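Local coordinates for protein phosphoribosylaminoimidazole-succinocarboxamide synthase (PDB 1OBD) that catalyses the ATP-dependent joining of aspartate to the purine precursor CAIR, giving SAICAR in de novo IMP biosynthesis, at residues E62-F67 and D204-K209; N70-H75 and V196-K201; G147-Q152 and Y249-S254. One frame throughout, in Å; residues are numbered along the deposited sequence. Where two conformers were deposited one is given.

Interaction 1: residues E62-F67 and D204-K209. With AMP (adenosine monophosphate), chain G.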
loop_
_atom_site.group_PDB
_atom_site.type_symbol
_atom_site.label_atom_id
_atom_site.label_comp_id
_atom_site.label_asym_id
_atom_site.label_seq_id
_atom_site.Cartn_x
_atom_site.Cartn_y
_atom_site.Cartn_z
ATOM N N GLU A 62 7.776 -6.002 4.039
ATOM C CA GLU A 62 9.044 -6.729 4.020
ATOM C C GLU A 62 8.901 -8.135 3.437
ATOM O O GLU A 62 9.760 -8.567 2.673
ATOM C CB GLU A 62 9.655 -6.812 5.393
ATOM C CG GLU A 62 10.037 -5.445 5.935
ATOM C CD GLU A 62 10.676 -5.562 7.283
ATOM O OE1 GLU A 62 11.925 -5.777 7.320
ATOM O OE2 GLU A 62 9.942 -5.466 8.277
ATOM N N PHE A 63 7.838 -8.852 3.796
ATOM C CA PHE A 63 7.568 -10.151 3.192
ATOM C C PHE A 63 7.450 -10.045 1.688
ATOM O O PHE A 63 8.061 -10.826 0.964
ATOM C CB PHE A 63 6.304 -10.773 3.794
ATOM C CG PHE A 63 5.756 -11.891 2.969
ATOM C CD1 PHE A 63 4.774 -11.667 2.028
ATOM C CD2 PHE A 63 6.279 -13.150 3.110
ATOM C CE1 PHE A 63 4.319 -12.716 1.232
ATOM C CE2 PHE A 63 5.819 -14.198 2.329
ATOM C CZ PHE A 63 4.837 -13.962 1.395
ATOM N N TRP A 64 6.711 -9.081 1.189
ATOM C CA TRP A 64 6.513 -8.999 -0.250
ATOM C C TRP A 64 7.803 -8.616 -0.967
ATOM O O TRP A 64 8.079 -9.100 -2.057
ATOM C CB TRP A 64 5.425 -8.001 -0.615
ATOM C CG TRP A 64 4.045 -8.401 -0.292
ATOM C CD1 TRP A 64 3.191 -7.716 0.514
ATOM C CD2 TRP A 64 3.304 -9.505 -0.808
ATOM N NE1 TRP A 64 1.977 -8.341 0.549
ATOM C CE2 TRP A 64 2.011 -9.429 -0.256
ATOM C CE3 TRP A 64 3.598 -10.558 -1.678
ATOM C CZ2 TRP A 64 1.025 -10.337 -0.543
ATOM C CZ3 TRP A 64 2.591 -11.484 -1.960
ATOM C CH2 TRP A 64 1.334 -11.363 -1.401
ATOM N N PHE A 65 8.580 -7.723 -0.387
ATOM C CA PHE A 65 9.878 -7.373 -1.002
ATOM C C PHE A 65 10.746 -8.614 -1.158
ATOM O O PHE A 65 11.386 -8.796 -2.186
ATOM C CB PHE A 65 10.647 -6.312 -0.185
ATOM C CG PHE A 65 10.170 -4.895 -0.387
ATOM C CD1 PHE A 65 10.126 -4.318 -1.624
ATOM C CD2 PHE A 65 9.798 -4.127 0.711
ATOM C CE1 PHE A 65 9.698 -3.000 -1.795
ATOM C CE2 PHE A 65 9.384 -2.825 0.547
ATOM C CZ PHE A 65 9.313 -2.249 -0.688
ATOM N N LYS A 66 10.777 -9.456 -0.145
ATOM C CA LYS A 66 11.551 -10.709 -0.202
ATOM C C LYS A 66 10.912 -11.655 -1.197
ATOM O O LYS A 66 11.618 -12.285 -1.997
ATOM C CB LYS A 66 11.676 -11.343 1.190
ATOM C CG LYS A 66 12.466 -12.653 1.224
ATOM C CD LYS A 66 12.749 -13.105 2.638
ATOM C CE LYS A 66 13.691 -14.300 2.702
ATOM N NZ LYS A 66 13.563 -14.995 4.014
ATOM N N PHE A 67 9.596 -11.776 -1.190
ATOM C CA PHE A 67 8.890 -12.660 -2.099
ATOM C C PHE A 67 9.196 -12.301 -3.559
ATOM O O PHE A 67 9.248 -13.185 -4.422
ATOM C CB PHE A 67 7.388 -12.577 -1.773
ATOM C CG PHE A 67 6.513 -13.470 -2.578
ATOM C CD1 PHE A 67 6.419 -14.806 -2.244
ATOM C CD2 PHE A 67 5.757 -12.990 -3.620
ATOM C CE1 PHE A 67 5.579 -15.644 -2.978
ATOM C CE2 PHE A 67 4.912 -13.790 -4.346
ATOM C CZ PHE A 67 4.822 -15.141 -4.020
ATOM N N ASP A 204 -1.977 -14.302 -7.111
ATOM C CA ASP A 204 -2.171 -15.754 -7.124
ATOM C C ASP A 204 -1.763 -16.331 -5.780
ATOM O O ASP A 204 -2.430 -17.207 -5.241
ATOM C CB ASP A 204 -1.367 -16.395 -8.269
ATOM C CG ASP A 204 -1.979 -16.125 -9.612
ATOM O OD1 ASP A 204 -1.300 -16.371 -10.636
ATOM O OD2 ASP A 204 -3.143 -15.680 -9.743
ATOM N N TYR A 205 -0.658 -15.867 -5.220
ATOM C CA TYR A 205 -0.198 -16.370 -3.919
ATOM C C TYR A 205 -1.207 -16.077 -2.821
ATOM O O TYR A 205 -1.574 -16.922 -2.009
ATOM C CB TYR A 205 1.187 -15.767 -3.596
ATOM C CG TYR A 205 1.665 -16.046 -2.207
ATOM C CD1 TYR A 205 2.381 -17.195 -1.925
ATOM C CD2 TYR A 205 1.418 -15.175 -1.179
ATOM C CE1 TYR A 205 2.829 -17.465 -0.628
ATOM C CE2 TYR A 205 1.836 -15.426 0.112
ATOM C CZ TYR A 205 2.549 -16.565 0.388
ATOM O OH TYR A 205 2.969 -16.811 1.653
ATOM N N ALA A 206 -1.690 -14.850 -2.783
ATOM C CA ALA A 206 -2.627 -14.464 -1.751
ATOM C C ALA A 206 -3.950 -15.209 -1.869
ATOM O O ALA A 206 -4.534 -15.564 -0.855
ATOM C CB ALA A 206 -2.851 -12.965 -1.786
ATOM N N LYS A 207 -4.408 -15.422 -3.095
ATOM C CA LYS A 207 -5.691 -16.104 -3.329
ATOM C C LYS A 207 -5.599 -17.530 -2.736
ATOM O O LYS A 207 -6.551 -17.988 -2.112
ATOM C CB LYS A 207 -5.996 -16.108 -4.838
ATOM C CG LYS A 207 -7.320 -16.775 -5.263
ATOM C CD LYS A 207 -7.523 -16.523 -6.764
ATOM C CE LYS A 207 -7.827 -17.783 -7.578
ATOM N NZ LYS A 207 -9.135 -17.629 -8.268
ATOM N N GLU A 208 -4.454 -18.199 -2.906
ATOM C CA GLU A 208 -4.296 -19.569 -2.371
ATOM C C GLU A 208 -4.360 -19.566 -0.849
ATOM O O GLU A 208 -4.746 -20.566 -0.228
ATOM C CB GLU A 208 -2.981 -20.184 -2.864
ATOM C CG GLU A 208 -2.706 -21.621 -2.394
ATOM C CD GLU A 208 -1.271 -22.053 -2.601
ATOM O OE1 GLU A 208 -0.501 -21.305 -3.252
ATOM O OE2 GLU A 208 -0.913 -23.149 -2.104
ATOM N N LYS A 209 -3.982 -18.457 -0.232
ATOM C CA LYS A 209 -4.109 -18.228 1.188
ATOM C C LYS A 209 -5.501 -17.728 1.621
ATOM O O LYS A 209 -5.699 -17.503 2.788
ATOM C CB LYS A 209 -3.029 -17.206 1.677
ATOM C CG LYS A 209 -1.568 -17.582 1.441
ATOM C CD LYS A 209 -1.141 -18.780 2.286
ATOM C CE LYS A 209 0.376 -18.948 2.259
ATOM N NZ LYS A 209 0.784 -19.736 1.072
HETATM P P AMP G . 17.779 -9.055 6.533
HETATM O O1P AMP G . 18.542 -10.381 6.712
HETATM O O2P AMP G . 17.194 -9.012 5.175
HETATM O O3P AMP G . 18.747 -7.866 6.724
HETATM O "O5'" AMP G . 16.615 -8.930 7.643
HETATM C "C5'" AMP G . 16.909 -9.054 9.019
HETATM C "C4'" AMP G . 16.017 -8.144 9.859
HETATM O "O4'" AMP G . 16.278 -6.781 9.558
HETATM C "C3'" AMP G . 14.537 -8.391 9.607
HETATM O "O3'" AMP G . 13.865 -8.642 10.821
HETATM C "C2'" AMP G . 14.028 -7.124 8.939
HETATM O "O2'" AMP G . 12.793 -6.707 9.477
HETATM C "C1'" AMP G . 15.105 -6.077 9.195
HETATM N N9 AMP G . 15.437 -5.224 8.029
HETATM C C8 AMP G . 16.036 -5.638 6.872
HETATM N N7 AMP G . 16.182 -4.580 6.033
HETATM C C5 AMP G . 15.684 -3.493 6.655
HETATM C C6 AMP G . 15.598 -2.182 6.223
HETATM N N6 AMP G . 16.063 -1.833 5.028
HETATM N N1 AMP G . 15.044 -1.259 7.102
HETATM C C2 AMP G . 14.552 -1.641 8.337
HETATM N N3 AMP G . 14.638 -2.957 8.762
HETATM C C4 AMP G . 15.199 -3.870 7.910
#
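An aromatic cluster joins the C-terminal turns of helix 53-67 and helix 185-208: Phe63, Trp64 and Phe67 of the first gather round Tyr205 of the second. The short helical segments are 13.6 Å apart at their axes, a separation that large rings can bridge and small side chains could not. Tyr205 stretches across because its CG lies anti to the backbone N (chi1 171°), and Phe67, with the same first torsion, crosses it at a slant. The CE1 of Phe67 sits over one face of the Tyr205 ring, 3.7 Å from Tyr205 CD1, while CZ of Phe67 leans on the CB and CG of the tyrosine; the two planes are inclined at 49°, neither parallel nor perpendicular. The aliphatic CG of Lys209 lies over the opposite face, and both atoms are offset toward the rim of the tyrosine ring. Phe63 comes from the opposite direction to Tyr205, its plane turned 34° from that of the tyrosine, with Phe63 CZ 3.6 Å from Tyr205 CE2 and close to the hydroxyl as well. Trp64 brings the far corner of its indole, CH2 lying 3.8 Å from Tyr205 CD2. Ala206 CB lies at the edge of the indole, near its plane; the small methyl fits between that edge and Leu299 of helix 282-300. The Tyr205 hydroxyl is hydrogen-bonded to the carbonyl of Leu299, which satisfies the one polar atom the tyrosine side chain brings into the cluster. On another side of helix 53-67, Glu62 OE1 accepts a hydrogen bond of 2.5 Å from AMP O2'. With Trp64 also touching Val235 of strand 228-245 and Ile213 of strand 211-223, this is an aromatic cluster bridging two well-separated helix ends and joining them to the mixed sheet.

Interaction 2: residues N70-H75 and V196-K201. With ATP (adenosine-5'-triphosphate), chain B; SO4 (sulfate ion), chain D.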
loop_
_atom_site.group_PDB
_atom_site.type_symbol
_atom_site.label_atom_id
_atom_site.label_comp_id
_atom_site.label_asym_id
_atom_site.label_seq_id
_atom_site.Cartn_x
_atom_site.Cartn_y
_atom_site.Cartn_z
ATOM N N ASN A 70 13.637 -11.792 -6.526
ATOM C CA ASN A 70 14.193 -12.197 -7.825
ATOM C C ASN A 70 13.495 -11.614 -9.025
ATOM O O ASN A 70 13.924 -11.799 -10.171
ATOM C CB ASN A 70 14.244 -13.724 -7.937
ATOM C CG ASN A 70 15.122 -14.345 -6.892
ATOM O OD1 ASN A 70 16.234 -13.859 -6.603
ATOM N ND2 ASN A 70 14.633 -15.424 -6.291
ATOM N N ASP A 71 12.394 -10.886 -8.791
ATOM C CA ASP A 71 11.610 -10.258 -9.811
ATOM C C ASP A 71 11.857 -8.767 -10.032
ATOM O O ASP A 71 11.639 -8.258 -11.107
ATOM C CB ASP A 71 10.139 -10.436 -9.492
ATOM C CG ASP A 71 9.768 -11.873 -9.259
ATOM O OD1 ASP A 71 9.889 -12.633 -10.229
ATOM O OD2 ASP A 71 9.372 -12.299 -8.162
ATOM N N VAL A 72 12.275 -8.065 -8.979
ATOM C CA VAL A 72 12.456 -6.619 -9.076
ATOM C C VAL A 72 13.405 -6.190 -7.970
ATOM O O VAL A 72 13.351 -6.710 -6.849
ATOM C CB VAL A 72 11.094 -5.888 -8.999
ATOM C CG1 VAL A 72 10.453 -6.050 -7.624
ATOM C CG2 VAL A 72 11.266 -4.460 -9.437
ATOM N N ARG A 73 14.260 -5.246 -8.300
ATOM C CA ARG A 73 15.070 -4.556 -7.291
ATOM C C ARG A 73 14.157 -3.669 -6.475
ATOM O O ARG A 73 13.198 -3.154 -6.987
ATOM C CB ARG A 73 16.103 -3.653 -7.934
ATOM C CG ARG A 73 17.305 -4.339 -8.485
ATOM C CD ARG A 73 18.310 -3.334 -8.956
ATOM N NE ARG A 73 18.745 -2.418 -7.892
ATOM C CZ ARG A 73 19.338 -1.239 -8.075
ATOM N NH1 ARG A 73 19.593 -0.778 -9.293
ATOM N NH2 ARG A 73 19.683 -0.504 -7.022
ATOM N N ASN A 74 14.512 -3.470 -5.226
ATOM C CA ASN A 74 13.706 -2.628 -4.338
ATOM C C ASN A 74 14.571 -1.588 -3.627
ATOM O O ASN A 74 15.779 -1.628 -3.666
ATOM C CB ASN A 74 12.885 -3.442 -3.332
ATOM C CG ASN A 74 13.749 -4.190 -2.380
ATOM O OD1 ASN A 74 14.528 -3.587 -1.627
ATOM N ND2 ASN A 74 13.647 -5.503 -2.379
ATOM N N HIS A 75 13.917 -0.646 -2.966
ATOM C CA HIS A 75 14.599 0.484 -2.322
ATOM C C HIS A 75 15.185 0.187 -0.961
ATOM O O HIS A 75 15.789 1.082 -0.368
ATOM C CB HIS A 75 13.678 1.737 -2.236
ATOM C CG HIS A 75 12.451 1.581 -1.360
ATOM N ND1 HIS A 75 11.590 2.638 -1.095
ATOM C CD2 HIS A 75 11.938 0.510 -0.697
ATOM C CE1 HIS A 75 10.623 2.219 -0.300
ATOM N NE2 HIS A 75 10.798 0.940 -0.040
ATOM N N VAL A 196 2.205 -5.476 -13.924
ATOM C CA VAL A 196 1.266 -6.556 -14.139
ATOM C C VAL A 196 1.886 -7.906 -13.705
ATOM O O VAL A 196 1.205 -8.733 -13.083
ATOM C CB VAL A 196 0.724 -6.551 -15.590
ATOM C CG1 VAL A 196 -0.024 -7.843 -15.876
ATOM C CG2 VAL A 196 -0.145 -5.363 -15.849
ATOM N N LYS A 197 3.156 -8.123 -14.039
ATOM C CA LYS A 197 3.847 -9.359 -13.609
ATOM C C LYS A 197 3.879 -9.485 -12.081
ATOM O O LYS A 197 3.566 -10.553 -11.511
ATOM C CB LYS A 197 5.227 -9.370 -14.193
ATOM C CG LYS A 197 6.111 -10.521 -13.835
ATOM C CD LYS A 197 7.489 -10.379 -14.507
ATOM C CE LYS A 197 8.468 -11.457 -14.041
ATOM N NZ LYS A 197 9.770 -11.396 -14.785
ATOM N N LEU A 198 4.250 -8.401 -11.395
ATOM C CA LEU A 198 4.355 -8.458 -9.952
ATOM C C LEU A 198 2.984 -8.676 -9.312
ATOM O O LEU A 198 2.823 -9.514 -8.418
ATOM C CB LEU A 198 4.974 -7.175 -9.391
ATOM C CG LEU A 198 6.378 -6.823 -9.897
ATOM C CD1 LEU A 198 6.807 -5.500 -9.310
ATOM C CD2 LEU A 198 7.400 -7.875 -9.650
ATOM N N TYR A 199 1.981 -7.920 -9.758
ATOM C CA TYR A 199 0.628 -8.083 -9.239
ATOM C C TYR A 199 0.123 -9.511 -9.439
ATOM O O TYR A 199 -0.398 -10.116 -8.504
ATOM C CB TYR A 199 -0.338 -7.097 -9.903
ATOM C CG TYR A 199 -1.773 -7.452 -9.585
ATOM C CD1 TYR A 199 -2.363 -7.077 -8.350
ATOM C CD2 TYR A 199 -2.541 -8.170 -10.486
ATOM C CE1 TYR A 199 -3.656 -7.404 -8.053
ATOM C CE2 TYR A 199 -3.848 -8.509 -10.181
ATOM C CZ TYR A 199 -4.398 -8.122 -8.966
ATOM O OH TYR A 199 -5.719 -8.489 -8.722
ATOM N N SER A 200 0.278 -10.053 -10.643
ATOM C CA SER A 200 -0.279 -11.385 -10.902
ATOM C C SER A 200 0.331 -12.418 -9.973
ATOM O O SER A 200 -0.386 -13.239 -9.427
ATOM C CB SER A 200 -0.090 -11.786 -12.358
ATOM O OG SER A 200 -0.780 -10.901 -13.196
ATOM N N LYS A 201 1.647 -12.395 -9.797
ATOM C CA LYS A 201 2.346 -13.364 -8.936
ATOM C C LYS A 201 1.808 -13.279 -7.505
ATOM O O LYS A 201 1.515 -14.280 -6.833
ATOM C CB LYS A 201 3.847 -13.061 -8.925
ATOM C CG LYS A 201 4.659 -14.003 -8.069
ATOM C CD LYS A 201 6.152 -13.845 -8.307
ATOM C CE LYS A 201 6.962 -14.591 -7.244
ATOM N NZ LYS A 201 8.366 -14.795 -7.661
HETATM P PG ATP B . -0.459 8.681 1.323
HETATM O O1G ATP B . -0.735 8.275 2.732
HETATM O O2G ATP B . 0.313 7.593 0.548
HETATM O O3G ATP B . -1.797 8.983 0.636
HETATM P PB ATP B . 1.880 10.201 0.929
HETATM O O1B ATP B . 2.246 11.629 1.054
HETATM O O2B ATP B . 2.173 9.587 -0.433
HETATM O O3B ATP B . 0.362 10.075 1.337
HETATM P PA ATP B . 3.600 8.158 1.987
HETATM O O1A ATP B . 3.564 7.474 3.290
HETATM O O2A ATP B . 3.168 7.259 0.840
HETATM O O3A ATP B . 2.622 9.401 2.092
HETATM O "O5'" ATP B . 5.029 8.815 1.759
HETATM C "C5'" ATP B . 5.917 8.239 0.836
HETATM C "C4'" ATP B . 6.534 9.349 0.005
HETATM O "O4'" ATP B . 7.800 8.930 -0.435
HETATM C "C3'" ATP B . 5.715 9.579 -1.231
HETATM O "O3'" ATP B . 5.916 10.941 -1.599
HETATM C "C2'" ATP B . 6.323 8.576 -2.216
HETATM O "O2'" ATP B . 6.146 8.811 -3.580
HETATM C "C1'" ATP B . 7.783 8.735 -1.851
HETATM N N9 ATP B . 8.722 7.599 -1.989
HETATM C C8 ATP B . 8.353 6.288 -1.866
HETATM N N7 ATP B . 9.452 5.568 -1.967
HETATM C C5 ATP B . 10.548 6.351 -2.188
HETATM C C6 ATP B . 11.920 6.167 -2.388
HETATM N N6 ATP B . 12.588 5.040 -2.208
HETATM N N1 ATP B . 12.714 7.266 -2.595
HETATM C C2 ATP B . 12.200 8.525 -2.579
HETATM N N3 ATP B . 10.866 8.734 -2.390
HETATM C C4 ATP B . 10.062 7.661 -2.197
HETATM S S SO4 D . 20.450 -2.071 -3.677
HETATM O O1 SO4 D . 20.301 -0.613 -3.601
HETATM O O2 SO4 D . 19.266 -2.587 -4.393
HETATM O O3 SO4 D . 21.673 -2.515 -4.398
HETATM O O4 SO4 D . 20.413 -2.647 -2.326
HETATM O O HOH W 1 8.378 -15.129 -10.774
#
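A salt bridge and a small apolar patch fasten the connection from helix 53-67 to edge strand 73-74 against helix 185-208. Lys201 reaches Asp71 with its chain fully extended, and NZ donates to the syn lone pair of Asp71 OD2 at 2.7 Å. The carboxylate comes from the opposite direction, its CG anti to the carbonyl carbon (chi1 -53°). One water closes a ring beside this bond, donating to Asp71 OD1 at 3.0 Å and accepting from Lys201 NZ, so both carboxylate oxygens are engaged. Lys197, a turn earlier, lays its CE beside Asp71 OD1 while its NZ stays 4.7 Å from that oxygen, too far for a salt bridge; the two positive charges are likely to favour the ionised carboxylate. Beside the salt bridge, Leu198 inserts its methyls: CD2 packs on Asp71 CB at 3.8 Å, and CD1 meets Val72 CG1 at 4.1 Å, the Val72 and Leu198 side chains crossing at about a right angle. Were Asp71 an alanine, Lys201 NZ is likely to lose its anionic mate and the bridging water one of its anchors. Further along, His75 ND1 accepts a bond of 2.8 Å from ATP N6 in the adenine pocket, where an unprotonated ring nitrogen suits the amino donor. Around the contact, Val72 packs on Leu231 of strand 228-245, Leu198 on Phe218 of strand 211-223, and Lys201 makes a cation-pi contact with Phe67 of helix 53-67.

Interaction 3: residues G147-Q152 and Y249-S254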
loop_
_atom_site.group_PDB
_atom_site.type_symbol
_atom_site.label_atom_id
_atom_site.label_comp_id
_atom_site.label_asym_id
_atom_site.label_seq_id
_atom_site.Cartn_x
_atom_site.Cartn_y
_atom_site.Cartn_z
ATOM N N GLY A 147 -20.593 -7.174 -20.762
ATOM C CA GLY A 147 -21.156 -8.196 -19.907
ATOM C C GLY A 147 -20.382 -8.569 -18.653
ATOM O O GLY A 147 -20.707 -9.547 -17.979
ATOM N N LEU A 148 -19.336 -7.822 -18.324
ATOM C CA LEU A 148 -18.630 -8.052 -17.056
ATOM C C LEU A 148 -19.575 -7.747 -15.902
ATOM O O LEU A 148 -20.354 -6.808 -15.944
ATOM C CB LEU A 148 -17.435 -7.128 -16.938
ATOM C CG LEU A 148 -16.289 -7.379 -17.907
ATOM C CD1 LEU A 148 -15.216 -6.283 -17.761
ATOM C CD2 LEU A 148 -15.666 -8.770 -17.700
ATOM N N LYS A 149 -19.462 -8.537 -14.845
ATOM C CA LYS A 149 -20.305 -8.307 -13.666
ATOM C C LYS A 149 -19.468 -7.731 -12.540
ATOM O O LYS A 149 -18.240 -7.831 -12.577
ATOM C CB LYS A 149 -20.988 -9.582 -13.231
ATOM C CG LYS A 149 -21.971 -10.130 -14.286
ATOM C CD LYS A 149 -21.309 -11.178 -15.168
ATOM C CE LYS A 149 -20.989 -12.443 -14.389
ATOM N NZ LYS A 149 -19.884 -13.196 -15.039
ATOM N N GLU A 150 -20.112 -7.097 -11.576
ATOM C CA GLU A 150 -19.369 -6.398 -10.525
ATOM C C GLU A 150 -18.476 -7.338 -9.764
ATOM O O GLU A 150 -18.862 -8.403 -9.369
ATOM C CB GLU A 150 -20.314 -5.685 -9.556
ATOM C CG GLU A 150 -19.561 -4.745 -8.625
ATOM C CD GLU A 150 -20.439 -4.071 -7.583
ATOM O OE1 GLU A 150 -19.845 -3.356 -6.711
ATOM O OE2 GLU A 150 -21.686 -4.267 -7.652
ATOM N N SER A 151 -17.236 -6.898 -9.580
ATOM C CA SER A 151 -16.201 -7.654 -8.882
ATOM C C SER A 151 -15.649 -8.840 -9.655
ATOM O O SER A 151 -14.859 -9.597 -9.116
ATOM C CB SER A 151 -16.675 -8.116 -7.478
ATOM O OG SER A 151 -17.253 -7.063 -6.766
ATOM N N GLN A 152 -16.033 -9.004 -10.941
ATOM C CA GLN A 152 -15.542 -10.067 -11.785
ATOM C C GLN A 152 -14.062 -9.861 -12.078
ATOM O O GLN A 152 -13.604 -8.712 -12.186
ATOM C CB GLN A 152 -16.366 -10.130 -13.099
ATOM C CG GLN A 152 -16.046 -11.268 -13.996
ATOM C CD GLN A 152 -17.011 -11.405 -15.167
ATOM O OE1 GLN A 152 -18.078 -10.830 -15.166
ATOM N NE2 GLN A 152 -16.601 -12.147 -16.162
ATOM N N TYR A 249 -16.378 -14.069 -1.391
ATOM C CA TYR A 249 -16.314 -13.560 -2.771
ATOM C C TYR A 249 -17.520 -14.065 -3.570
ATOM O O TYR A 249 -17.778 -15.281 -3.669
ATOM C CB TYR A 249 -15.032 -14.028 -3.464
ATOM C CG TYR A 249 -14.921 -13.532 -4.887
ATOM C CD1 TYR A 249 -14.823 -12.175 -5.186
ATOM C CD2 TYR A 249 -14.909 -14.438 -5.945
ATOM C CE1 TYR A 249 -14.740 -11.743 -6.470
ATOM C CE2 TYR A 249 -14.833 -14.017 -7.244
ATOM C CZ TYR A 249 -14.730 -12.667 -7.505
ATOM O OH TYR A 249 -14.634 -12.273 -8.810
ATOM N N LYS A 250 -18.240 -13.118 -4.153
ATOM C CA LYS A 250 -19.403 -13.417 -4.968
ATOM C C LYS A 250 -19.483 -12.395 -6.071
ATOM O O LYS A 250 -19.672 -11.202 -5.823
ATOM C CB LYS A 250 -20.658 -13.426 -4.091
ATOM C CG LYS A 250 -21.915 -13.934 -4.782
ATOM C CD LYS A 250 -23.146 -13.853 -3.859
ATOM C CE LYS A 250 -24.430 -14.220 -4.597
ATOM N NZ LYS A 250 -25.454 -14.767 -3.652
ATOM N N VAL A 251 -19.371 -12.883 -7.297
ATOM C CA VAL A 251 -19.449 -12.029 -8.452
ATOM C C VAL A 251 -20.869 -11.453 -8.593
ATOM O O VAL A 251 -21.859 -12.126 -8.256
ATOM C CB VAL A 251 -18.991 -12.770 -9.721
ATOM C CG1 VAL A 251 -19.305 -11.976 -10.948
ATOM C CG2 VAL A 251 -17.492 -13.028 -9.700
ATOM N N GLY A 252 -20.975 -10.228 -9.080
ATOM C CA GLY A 252 -22.245 -9.534 -9.250
ATOM C C GLY A 252 -22.707 -8.656 -8.108
ATOM O O GLY A 252 -23.812 -8.148 -8.113
ATOM N N GLU A 253 -21.856 -8.460 -7.108
ATOM C CA GLU A 253 -22.183 -7.556 -6.033
ATOM C C GLU A 253 -20.897 -6.972 -5.497
ATOM O O GLU A 253 -19.819 -7.358 -5.947
ATOM C CB GLU A 253 -22.919 -8.293 -4.919
ATOM C CG GLU A 253 -22.114 -9.360 -4.244
ATOM C CD GLU A 253 -22.943 -10.171 -3.255
ATOM O OE1 GLU A 253 -24.118 -10.408 -3.555
ATOM O OE2 GLU A 253 -22.421 -10.572 -2.188
ATOM N N SER A 254 -21.038 -6.045 -4.554
ATOM C CA SER A 254 -19.886 -5.454 -3.875
ATOM C C SER A 254 -19.304 -6.449 -2.866
ATOM O O SER A 254 -19.956 -7.392 -2.442
ATOM C CB SER A 254 -20.249 -4.127 -3.230
ATOM O OG SER A 254 -21.130 -4.315 -2.151
HETATM O O HOH W 2 -23.673 -5.081 -9.354
#
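Lys149 begins the contact, its CB lying 3.7 Å from Val251 CG1. Its chain bends at chi2 and chi3, which brings CE back beside the same methyl, while its backbone N donates to Gln152 OE1 within the segment. Lys149 to Gln152 form a type II turn, and a second type II turn, Lys250 to Glu253, faces it. Glu150 joins them through its carbonyl: Gly252 N donates to Glu150 O at 2.8 Å, in the carbonyl plane and fairly straight at 158°. Glycine suits the third position of that turn, because its phi of 93° would jam a CB against the preceding carbonyl. The Glu150 side chain, extended beyond CG, lies along the backbone of Glu253 and Ser254, and a water donates to its OE2 at 2.7 Å. Ser151 follows, the buried member of the contact, gripping the other segment at two points. Its OG donates to Glu253 O at 2.7 Å, in the carbonyl plane, and OG also accepts from Gln255 NE2; its carbonyl accepts from Tyr249 OH at 2.7 Å, the donor tilted 32° out of the carbonyl plane. Gln152 ends the walk, its CB resting 4.1 Å from Val251 CG1. Three hydrogen bonds, each accepted by a backbone carbonyl, thus tie two loops that share no regular strand pairing, and the chemistry implies a specific, mainly polar join with Val251 as its small apolar patch.

Interactions 1 and 2 are partly buried neighbours, their centres 11 Å apart, and both use helix 185-208; the chain passing from helix 53-67 into strand 73-74 supplies their other sides. They touch directly, with Phe67 CE2 3.6 Å from Lys201 CE, and Phe65 packs against Asn74 and His75. Interaction 1 works through aromatic rings, whereas interaction 2 combines a salt bridge and its bridging water with aliphatic packing. Each first segment also meets a nucleotide, AMP in one and ATP in the other. Interaction 3 is a surface contact between two loops, about 24 and 27 Å away by centres, and there hydrogen bonds to backbone carbonyls dominate, with little apolar packing.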